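Side-chain contacts in glutaredoxin, CPYC type (Chlamydomonas reinhardtii, PDB 7NCV), which probably uses glutathione to reduce disulfides, acting as a thioredoxin-fold redox enzyme of the glutaredoxin family: residues Val75-Gly79 with Lys80-Gly84; Ala90-Asn94 with Gly95-Lys99. All coordinates share one frame; numbering follows the deposited sequence.

Interaction 1 (Val75-Gly79 with Lys80-Gly84)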
loop_
_atom_site.group_PDB
_atom_site.type_symbol
_atom_site.label_atom_id
_atom_site.label_comp_id
_atom_site.label_asym_id
_atom_site.label_seq_id
_atom_site.Cartn_x
_atom_site.Cartn_y
_atom_site.Cartn_z
ATOM N N VAL A 75 0.923 -2.520 0.403
ATOM C CA VAL A 75 1.835 -1.448 0.000
ATOM C C VAL A 75 2.281 -1.677 -1.428
ATOM O O VAL A 75 2.717 -2.795 -1.790
ATOM C CB VAL A 75 3.066 -1.430 0.925
ATOM C CG1 VAL A 75 4.053 -0.383 0.483
ATOM C CG2 VAL A 75 2.643 -1.197 2.385
ATOM N N PHE A 76 2.188 -0.619 -2.243
ATOM C CA PHE A 76 2.661 -0.661 -3.628
ATOM C C PHE A 76 3.668 0.445 -3.874
ATOM O O PHE A 76 3.489 1.575 -3.392
ATOM C CB PHE A 76 1.489 -0.467 -4.614
ATOM C CG PHE A 76 0.387 -1.510 -4.489
ATOM C CD1 PHE A 76 -0.590 -1.411 -3.468
ATOM C CD2 PHE A 76 0.272 -2.507 -5.457
ATOM C CE1 PHE A 76 -1.648 -2.336 -3.404
ATOM C CE2 PHE A 76 -0.760 -3.409 -5.424
ATOM C CZ PHE A 76 -1.720 -3.340 -4.388
ATOM N N ILE A 77 4.725 0.136 -4.637
ATOM C CA ILE A 77 5.718 1.131 -5.020
ATOM C C ILE A 77 5.973 0.986 -6.509
ATOM O O ILE A 77 6.194 -0.138 -6.986
ATOM C CB ILE A 77 7.028 0.943 -4.233
ATOM C CG1 ILE A 77 6.735 1.114 -2.711
ATOM C CG2 ILE A 77 8.085 1.919 -4.742
ATOM C CD1 ILE A 77 7.996 0.810 -1.872
ATOM N N ASN A 78 5.921 2.108 -7.248
ATOM C CA ASN A 78 6.252 2.084 -8.697
ATOM C C ASN A 78 5.339 1.107 -9.457
ATOM O O ASN A 78 5.763 0.473 -10.441
ATOM C CB ASN A 78 7.734 1.702 -8.915
ATOM C CG ASN A 78 8.233 2.086 -10.294
ATOM O OD1 ASN A 78 7.888 3.133 -10.800
ATOM N ND2 ASN A 78 9.035 1.216 -10.896
ATOM N N GLY A 79 4.112 0.945 -8.975
ATOM C CA GLY A 79 3.093 0.130 -9.634
ATOM C C GLY A 79 3.163 -1.344 -9.285
ATOM O O GLY A 79 2.377 -2.136 -9.843
ATOM N N LYS A 80 4.097 -1.741 -8.419
ATOM C CA LYS A 80 4.347 -3.140 -8.083
ATOM C C LYS A 80 4.052 -3.374 -6.602
ATOM O O LYS A 80 4.517 -2.621 -5.729
ATOM C CB LYS A 80 5.793 -3.496 -8.380
ATOM C CG LYS A 80 6.234 -4.872 -7.893
ATOM C CD LYS A 80 7.656 -5.211 -8.370
ATOM C CE LYS A 80 7.975 -6.650 -8.085
ATOM N NZ LYS A 80 9.345 -6.993 -8.526
ATOM N N PHE A 81 3.313 -4.441 -6.322
ATOM C CA PHE A 81 3.032 -4.775 -4.943
ATOM C C PHE A 81 4.316 -5.146 -4.191
ATOM O O PHE A 81 5.084 -6.027 -4.623
ATOM C CB PHE A 81 2.057 -5.945 -4.914
ATOM C CG PHE A 81 1.767 -6.444 -3.546
ATOM C CD1 PHE A 81 1.186 -5.618 -2.600
ATOM C CD2 PHE A 81 2.051 -7.758 -3.209
ATOM C CE1 PHE A 81 0.885 -6.113 -1.333
ATOM C CE2 PHE A 81 1.763 -8.275 -1.941
ATOM C CZ PHE A 81 1.187 -7.408 -0.978
ATOM N N LEU A 82 4.532 -4.503 -3.039
ATOM C CA LEU A 82 5.675 -4.818 -2.181
ATOM C C LEU A 82 5.336 -5.879 -1.146
ATOM O O LEU A 82 6.110 -6.834 -0.951
ATOM C CB LEU A 82 6.160 -3.525 -1.491
ATOM C CG LEU A 82 7.307 -3.788 -0.527
ATOM C CD1 LEU A 82 8.535 -4.224 -1.274
ATOM C CD2 LEU A 82 7.584 -2.518 0.252
ATOM N N GLY A 83 4.222 -5.722 -0.453
ATOM C CA GLY A 83 3.904 -6.607 0.684
ATOM C C GLY A 83 3.063 -5.893 1.725
ATOM O O GLY A 83 2.460 -4.842 1.452
ATOM N N GLY A 84 3.007 -6.497 2.887
ATOM C CA GLY A 84 2.310 -5.936 4.019
ATOM C C GLY A 84 3.213 -5.215 4.992
ATOM O O GLY A 84 4.276 -4.688 4.626
#
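The ring of Phe81 turns its edge toward one face of the Phe76 ring, Phe81 CD1 standing 4.0 Å above that plane and displaced toward the rim, while one face of the Phe81 ring carries the backbone N of Gly83, which lies 3.4 Å above its plane. The two planes meet at 59°, an edge-to-face pair on the non-hydrogen-bonded rung of the beta hairpin that closes the thioredoxin-fold sheet. With CG anti to the carbonyl carbon (chi1 -59°), Phe76 sets its CE2 3.8 Å from Phe81 CB, and the ring also packs on helix 58-67. An alanine here would remove the ring, and Phe81 would probably lose the face its edge rests on, leaving a gap beneath helix 58-67. On the reverse side of the sheet Val75, Ile77 and Leu82 gather: Leu82 CD2 fits against Val75 CG1 and, at 4.0 Å, against Ile77 CD1. A type I' turn, Ile77 to Lys80, connects the strands, with Asn78 and Gly79 at its corners in positive phi. Near the far end a classic beta bulge sets Leu82 and Gly83 opposite Val75, whose O receives Leu82 N at 2.8 Å and whose N donates to Gly83 O at 3.0 Å.

Interaction 2 (Ala90-Asn94 with Gly95-Lys99); sequences AAASN and GTLEK
Between the helix that holds Ala91 and helix 96-103, Gly95 takes positive phi (94°), and Leu97 N returns to Ala91 O at 2.9 Å, approaching from above the carbonyl plane.

The side chain of Asn94 bridges the junction. Its amide oxygen OD1 takes two bonds from one residue: Thr96 N at 3.0 Å and Thr96 OG1 at 2.7 Å. Both donors lie in the plane of the amide carbonyl, the hydroxyl on a lone pair, and together they are likely to fix the rotation of the amide. In both residues chi1 is close to +60°, which holds Asn94 CG and Thr96 OG1 between their own backbone N and carbonyl carbon, and from there the carboxamide and the hydroxyl meet across the bend. Thr96 OG1 also packs beside Ala91 CB, 3.4 Å away.

Leu97 supplies the apolar part of the contact. Its CB lies 3.9 Å from Ala91 CB, and its CD2 branch reaches Ala92 CB at the same separation. Gly95 N makes a weak bond to Ala91 O, the oxygen that also receives Leu97 N. A CB at Gly95 would collide with Asn94 O, so a glycine suits this bend; the residue also occupies the N-cap position of the following helix. A water spans the opening of the bend, donating to Ala92 O and accepting from Glu98 N, and so ties the end of one helix to the first turn of the next.

In the fold the junction links helix 85-94 to helix 96-103, with Ala92 meeting Ala36 and Gln39, and Leu97 and Glu98 meeting Phe40, all on helix 28-41.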
loop_
_atom_site.group_PDB
_atom_site.type_symbol
_atom_site.label_atom_id
_atom_site.label_comp_id
_atom_site.label_asym_id
_atom_site.label_seq_id
_atom_site.Cartn_x
_atom_site.Cartn_y
_atom_site.Cartn_z
ATOM N N ALA A 90 10.654 -4.866 7.006
ATOM C CA ALA A 90 11.882 -5.603 6.678
ATOM C C ALA A 90 12.647 -4.882 5.574
ATOM O O ALA A 90 13.889 -4.749 5.634
ATOM C CB ALA A 90 11.507 -7.011 6.253
ATOM N N ALA A 91 11.929 -4.386 4.565
ATOM C CA ALA A 91 12.631 -3.679 3.509
ATOM C C ALA A 91 13.237 -2.358 4.019
ATOM O O ALA A 91 14.327 -1.966 3.549
ATOM C CB ALA A 91 11.653 -3.393 2.366
ATOM N N ALA A 92 12.582 -1.688 4.980
ATOM C CA ALA A 92 13.220 -0.511 5.576
ATOM C C ALA A 92 14.535 -0.893 6.247
ATOM O O ALA A 92 15.562 -0.199 6.057
ATOM C CB ALA A 92 12.306 0.152 6.590
ATOM N N SER A 93 14.522 -2.005 7.018
ATOM C CA SER A 93 15.676 -2.425 7.804
ATOM C C SER A 93 16.837 -2.912 6.942
ATOM O O SER A 93 17.998 -2.877 7.391
ATOM C CB SER A 93 15.252 -3.572 8.749
ATOM O OG SER A 93 14.344 -3.020 9.715
ATOM N N ASN A 94 16.556 -3.519 5.777
ATOM C CA ASN A 94 17.598 -4.175 5.003
ATOM C C ASN A 94 18.108 -3.337 3.838
ATOM O O ASN A 94 18.996 -3.826 3.121
ATOM C CB ASN A 94 17.167 -5.576 4.520
ATOM C CG ASN A 94 16.039 -5.558 3.501
ATOM O OD1 ASN A 94 15.848 -4.591 2.791
ATOM N ND2 ASN A 94 15.386 -6.707 3.347
ATOM N N GLY A 95 17.657 -2.068 3.709
ATOM C CA GLY A 95 18.226 -1.186 2.707
ATOM C C GLY A 95 17.455 -1.181 1.418
ATOM O O GLY A 95 17.677 -0.287 0.569
ATOM N N THR A 96 16.537 -2.126 1.224
ATOM C CA THR A 96 15.861 -2.166 -0.072
ATOM C C THR A 96 14.706 -1.186 -0.189
ATOM O O THR A 96 14.403 -0.825 -1.338
ATOM C CB THR A 96 15.374 -3.582 -0.407
ATOM O OG1 THR A 96 14.432 -4.028 0.583
ATOM C CG2 THR A 96 16.545 -4.539 -0.563
ATOM N N LEU A 97 14.083 -0.751 0.923
ATOM C CA LEU A 97 12.978 0.204 0.806
ATOM C C LEU A 97 13.497 1.496 0.243
ATOM O O LEU A 97 12.907 2.043 -0.700
ATOM C CB LEU A 97 12.312 0.438 2.149
ATOM C CG LEU A 97 11.101 1.379 2.058
ATOM C CD1 LEU A 97 10.103 0.773 1.043
ATOM C CD2 LEU A 97 10.457 1.456 3.417
ATOM N N GLU A 98 14.641 1.956 0.740
ATOM C CA GLU A 98 15.263 3.168 0.198
ATOM C C GLU A 98 15.547 3.017 -1.298
ATOM O O GLU A 98 15.220 3.923 -2.106
ATOM C CB GLU A 98 16.577 3.392 0.944
ATOM C CG GLU A 98 17.351 4.602 0.427
ATOM C CD GLU A 98 18.528 4.954 1.292
ATOM O OE1 GLU A 98 19.120 4.047 1.933
ATOM O OE2 GLU A 98 18.894 6.146 1.328
ATOM N N LYS A 99 16.126 1.881 -1.705
ATOM C CA LYS A 99 16.469 1.684 -3.109
ATOM C C LYS A 99 15.209 1.651 -3.980
ATOM O O LYS A 99 15.190 2.245 -5.066
ATOM C CB LYS A 99 17.303 0.400 -3.245
ATOM C CG LYS A 99 17.667 0.106 -4.686
ATOM C CD LYS A 99 18.987 0.654 -5.103
ATOM C CE LYS A 99 19.761 -0.459 -5.856
ATOM N NZ LYS A 99 21.178 -0.092 -6.110
HETATM O O HOH W 1 15.860 0.921 3.233
#

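Interaction 1 comes first along the chain and interaction 2 follows it, with helix 85-94 leading from the end of strand 80-83 to the second contact. Their centres are 13 Å apart, yet they touch: Leu97 CD1 of interaction 2 packs 3.6 Å from Ile77 CD1 and 4.2 Å from Leu82 CD2 of interaction 1. The hairpin's apolar side, formed by Val75, Ile77 and Leu82, thus meets the final helices directly. A hairpin that reverses the chain at the sheet's edge and a glycine junction that bends it bring the C-terminal helices of this glutaredoxin against its sheet, and Leu97 joins the hairpin to helix 28-41.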